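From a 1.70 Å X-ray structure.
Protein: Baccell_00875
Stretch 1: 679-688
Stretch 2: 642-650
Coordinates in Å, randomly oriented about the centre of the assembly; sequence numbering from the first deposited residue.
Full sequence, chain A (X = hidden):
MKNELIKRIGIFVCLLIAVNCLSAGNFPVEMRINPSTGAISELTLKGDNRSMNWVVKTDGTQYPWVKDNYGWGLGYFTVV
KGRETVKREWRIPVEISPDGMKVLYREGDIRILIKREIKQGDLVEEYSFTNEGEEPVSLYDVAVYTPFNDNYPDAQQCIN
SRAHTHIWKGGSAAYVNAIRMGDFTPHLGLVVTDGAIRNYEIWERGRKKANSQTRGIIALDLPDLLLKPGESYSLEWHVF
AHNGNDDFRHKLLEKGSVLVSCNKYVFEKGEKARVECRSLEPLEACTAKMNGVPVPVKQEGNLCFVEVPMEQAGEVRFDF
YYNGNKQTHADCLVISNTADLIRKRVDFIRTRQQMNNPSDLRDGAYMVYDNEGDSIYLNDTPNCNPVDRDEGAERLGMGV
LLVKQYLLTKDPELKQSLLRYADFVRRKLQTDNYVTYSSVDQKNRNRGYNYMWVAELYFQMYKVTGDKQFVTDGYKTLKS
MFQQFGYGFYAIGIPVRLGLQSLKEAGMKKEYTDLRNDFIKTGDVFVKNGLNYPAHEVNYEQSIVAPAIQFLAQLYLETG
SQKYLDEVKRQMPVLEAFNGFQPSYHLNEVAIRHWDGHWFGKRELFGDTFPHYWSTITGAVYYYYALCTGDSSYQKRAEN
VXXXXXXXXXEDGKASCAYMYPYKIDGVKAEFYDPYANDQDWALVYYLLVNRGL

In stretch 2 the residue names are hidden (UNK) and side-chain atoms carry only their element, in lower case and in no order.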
# COMPACT_ATOMS: atom_id res chain seq x y z
N ASP A 679 7.42 -13.27 3.24
CA ASP A 679 6.15 -13.44 3.94
C ASP A 679 4.87 -13.21 3.10
O ASP A 679 3.76 -13.31 3.61
CB ASP A 679 6.14 -12.55 5.23
CG ASP A 679 6.62 -11.10 5.01
OD1 ASP A 679 7.35 -10.77 4.02
OD2 ASP A 679 6.24 -10.26 5.88
N GLN A 680 5.04 -12.92 1.82
CA GLN A 680 3.95 -12.52 0.92
C GLN A 680 2.91 -13.59 0.65
O GLN A 680 1.86 -13.25 0.11
CB GLN A 680 4.48 -12.00 -0.44
CG GLN A 680 5.07 -13.07 -1.36
CD GLN A 680 6.24 -13.80 -0.75
OE1 GLN A 680 6.31 -15.08 -0.70
NE2 GLN A 680 7.19 -13.02 -0.29
N ASP A 681 3.15 -14.83 1.02
CA ASP A 681 2.18 -15.89 0.71
C ASP A 681 0.87 -15.73 1.46
O ASP A 681 -0.16 -16.24 1.03
CB ASP A 681 2.82 -17.25 0.85
CG ASP A 681 3.92 -17.44 -0.17
OD1 ASP A 681 3.65 -17.21 -1.38
OD2 ASP A 681 5.06 -17.76 0.19
N TRP A 682 0.86 -14.93 2.54
CA TRP A 682 -0.40 -14.47 3.11
C TRP A 682 -1.37 -13.82 2.10
O TRP A 682 -2.58 -13.88 2.28
CB TRP A 682 -0.18 -13.49 4.29
CG TRP A 682 0.39 -14.13 5.50
CD1 TRP A 682 1.65 -14.03 5.96
CD2 TRP A 682 -0.30 -15.00 6.41
NE1 TRP A 682 1.81 -14.77 7.11
CE2 TRP A 682 0.62 -15.39 7.40
CE3 TRP A 682 -1.60 -15.52 6.46
CZ2 TRP A 682 0.29 -16.27 8.45
CZ3 TRP A 682 -1.94 -16.40 7.50
CH2 TRP A 682 -0.99 -16.74 8.50
N ALA A 683 -0.85 -13.17 1.06
CA ALA A 683 -1.77 -12.60 0.08
C ALA A 683 -2.63 -13.68 -0.56
O ALA A 683 -3.80 -13.44 -0.83
CB ALA A 683 -1.02 -11.79 -0.96
N LEU A 684 -2.07 -14.87 -0.78
CA LEU A 684 -2.84 -15.96 -1.37
C LEU A 684 -3.73 -16.64 -0.33
O LEU A 684 -4.82 -17.10 -0.65
CB LEU A 684 -1.92 -16.95 -2.07
CG LEU A 684 -1.20 -16.43 -3.31
CD1 LEU A 684 -0.31 -17.53 -3.87
CD2 LEU A 684 -2.17 -15.88 -4.34
N VAL A 685 -3.29 -16.66 0.92
CA VAL A 685 -4.19 -17.08 2.01
C VAL A 685 -5.47 -16.27 2.00
O VAL A 685 -6.57 -16.81 2.09
CB VAL A 685 -3.48 -16.98 3.39
CG1 VAL A 685 -4.48 -17.22 4.54
CG2 VAL A 685 -2.30 -17.93 3.48
N TYR A 686 -5.34 -14.94 1.86
CA TYR A 686 -6.50 -14.10 1.84
C TYR A 686 -7.25 -14.10 0.51
O TYR A 686 -8.48 -13.92 0.48
CB TYR A 686 -6.13 -12.70 2.34
CG TYR A 686 -5.97 -12.71 3.84
CD1 TYR A 686 -7.06 -12.92 4.67
CD2 TYR A 686 -4.73 -12.63 4.42
CE1 TYR A 686 -6.93 -12.95 6.05
CE2 TYR A 686 -4.57 -12.66 5.80
CZ TYR A 686 -5.68 -12.81 6.60
OH TYR A 686 -5.52 -12.83 7.96
N TYR A 687 -6.53 -14.35 -0.58
CA TYR A 687 -7.15 -14.54 -1.88
C TYR A 687 -8.14 -15.71 -1.80
O TYR A 687 -9.27 -15.61 -2.27
CB TYR A 687 -6.11 -14.81 -2.96
CG TYR A 687 -6.71 -14.97 -4.31
CD1 TYR A 687 -7.23 -16.19 -4.72
CD2 TYR A 687 -6.83 -13.88 -5.17
CE1 TYR A 687 -7.82 -16.32 -5.98
CE2 TYR A 687 -7.43 -14.01 -6.40
CZ TYR A 687 -7.92 -15.24 -6.79
OH TYR A 687 -8.54 -15.33 -8.03
N LEU A 688 -7.70 -16.80 -1.19
CA LEU A 688 -8.54 -18.00 -1.05
C LEU A 688 -9.65 -17.85 -0.03
O LEU A 688 -10.71 -18.45 -0.21
CB LEU A 688 -7.68 -19.22 -0.77
CG LEU A 688 -6.75 -19.58 -1.93
CD1 LEU A 688 -5.79 -20.65 -1.57
CD2 LEU A 688 -7.52 -19.99 -3.19
N UNK A 642 -7.65 -8.46 -3.43
CA UNK A 642 -6.82 -9.66 -3.43
C UNK A 642 -6.29 -9.97 -4.83
O UNK A 642 -5.16 -10.44 -4.95
c UNK A 642 -8.75 -11.37 -3.48
c UNK A 642 -7.84 -10.46 -1.28
c UNK A 642 -7.51 -10.86 -2.73
N UNK A 643 -7.07 -9.68 -5.87
CA UNK A 643 -6.65 -9.84 -7.26
C UNK A 643 -5.41 -8.99 -7.57
O UNK A 643 -4.44 -9.44 -8.20
c UNK A 643 -10.84 -8.31 -9.81
n UNK A 643 -11.46 -7.15 -9.67
c UNK A 643 -8.74 -9.49 -10.46
c UNK A 643 -7.47 -9.40 -9.62
n UNK A 643 -11.53 -9.43 -9.63
n UNK A 643 -9.57 -8.32 -10.21
c UNK A 643 -7.81 -9.45 -8.18
N UNK A 644 -5.40 -7.77 -7.03
CA UNK A 644 -4.31 -6.85 -7.34
C UNK A 644 -3.00 -7.27 -6.68
O UNK A 644 -1.92 -6.92 -7.17
c UNK A 644 -4.71 -5.42 -7.00
n UNK A 644 -6.47 -3.84 -7.52
o UNK A 644 -6.02 -5.46 -9.01
c UNK A 644 -5.78 -4.89 -7.93
N UNK A 645 -3.07 -8.06 -5.61
CA UNK A 645 -1.89 -8.59 -5.00
C UNK A 645 -1.30 -9.79 -5.74
O UNK A 645 -0.23 -10.27 -5.41
c UNK A 645 -2.06 -7.71 -2.64
c UNK A 645 -2.13 -8.92 -3.53
n UNK A 645 -3.09 -6.88 -2.67
o UNK A 645 -1.08 -7.56 -1.90
N UNK A 646 -1.97 -10.28 -6.78
CA UNK A 646 -1.40 -11.36 -7.57
C UNK A 646 -0.13 -10.99 -8.28
O UNK A 646 0.61 -11.89 -8.68
c UNK A 646 -4.60 -12.90 -9.11
c UNK A 646 -3.22 -13.87 -7.24
c UNK A 646 -2.41 -11.91 -8.58
c UNK A 646 -3.62 -12.61 -7.99
N UNK A 647 0.16 -9.70 -8.44
CA UNK A 647 1.40 -9.29 -9.08
C UNK A 647 2.66 -9.69 -8.31
O UNK A 647 3.73 -9.71 -8.89
s UNK A 647 1.48 -6.79 -7.88
c UNK A 647 1.41 -7.81 -9.38
N UNK A 648 2.52 -10.09 -7.05
CA UNK A 648 3.67 -10.53 -6.24
C UNK A 648 4.12 -11.95 -6.56
O UNK A 648 5.10 -12.43 -5.99
c UNK A 648 2.98 -9.02 -4.24
c UNK A 648 3.31 -10.42 -4.77
c UNK A 648 2.29 -9.15 -2.89
c UNK A 648 4.22 -8.15 -4.17
N UNK A 649 3.39 -12.65 -7.43
CA UNK A 649 3.61 -14.06 -7.75
C UNK A 649 3.86 -14.18 -9.24
O UNK A 649 3.11 -13.60 -10.05
c UNK A 649 2.05 -14.66 -5.88
c UNK A 649 2.50 -15.14 -3.56
c UNK A 649 2.72 -15.39 -4.91
c UNK A 649 0.93 -13.43 -4.13
c UNK A 649 1.61 -14.17 -3.18
c UNK A 649 1.15 -13.67 -5.49
c UNK A 649 2.37 -14.86 -7.33
N UNK A 650 4.94 -14.87 -9.58
CA UNK A 650 5.42 -14.96 -10.94
C UNK A 650 5.12 -16.32 -11.58
O UNK A 650 4.85 -17.32 -10.88
c UNK A 650 7.72 -11.03 -8.73
c UNK A 650 7.24 -13.35 -10.19
c UNK A 650 8.38 -12.22 -8.41
c UNK A 650 8.11 -13.37 -9.13
c UNK A 650 6.56 -12.16 -10.49
c UNK A 650 6.92 -14.62 -10.95
c UNK A 650 6.81 -11.00 -9.77
O HOH W 1 -3.58 -12.02 -3.43

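Position 642 carries three carbons, one bearing the other two, a fork directly at CB. CA to CB points toward stretch 1, and the two branches lie against the Tyr687 ring and Tyr686 O. The beta branch makes it Val642, packed where the two backbones come nearest: Val642 CG2 is 3.6 Å from Tyr687 CD2 and Val642 CG1 is 3.9 Å from Tyr686 O. Its own O accepts a 2.7 Å hydrogen bond from a water, which also donates a weak one, 3.0 Å, to Ala683 O.

At 643 a run of three carbons and a nitrogen ends in a carbon with two more nitrogens. Its CB points away, and the contact comes from the backbone, whose N sits at the edge of the Tyr687 ring. This guanidinium is Arg643, with Arg643 N 4.3 Å from Tyr687 CD2.

Position 644 has two carbons, the second holding one oxygen and one nitrogen, and no part of it reaches stretch 1. A carboxamide this short is Asn644.

The same set of atoms recurs at 645, with CB directed at stretch 1 and 4.0 Å from Ala683 CB. This is Asn645; the small alanine faces its CB, while its ND2 is hydrogen-bonded to a residue next to the stretches.

Four carbons forked at the second mark 646. CA to CB runs sideways, but the fork comes nearer, reaching Leu684 and the Tyr687 ring. It is Leu646, with chi1 m and chi2 t. Leu646 CD2 lies 3.7 Å from Leu684 CD2 and Leu646 CD1 4.1 Å from Tyr687 CE2, with both methyls within 4.5 Å of the Tyr687 ring.

One carbon followed by a sulfur at 647, out of reach of stretch 1, gives Cys647.

At 648 the four-carbon fork returns, pointing toward stretch 1 with a tip near Gln680 CB. This is Leu648, a lighter contact, Leu648 CD1 to Gln680 CB being 4.3 Å.

Position 649 shows one carbon and a ring of six, with no heteroatom. Leu684 CG lies over one face, 3.8 Å from the ring centroid, a CH-pi contact; Asp681 OD1, Gln680 O and Ala683 CB lie at the edge. This is Phe649. Asp681 OD1 is 3.2 Å from Phe649 CE1, Gln680 O 3.4 Å from Phe649 CZ, and Ala683 CB 4.1 Å from Phe649 CE2. Oxygens at the rim suit the positive edge of an aromatic ring.

The same ring pattern at 650 does not touch stretch 1; it is Phe650.

No direct hydrogen bond crosses; the contact rests on apolar packing plus one bridging water. Val642 and Leu646 meet Tyr687, and Leu646 reaches on to Leu684, which covers the Phe649 ring. Phe649 and Tyr687 are the most heavily covered residues, at 91 and 77 Å², and Ala683 CB meets both Asn645 CB and the edge of the Phe649 ring.

Stretch 2, residues 642-650: VRNNLCLFF
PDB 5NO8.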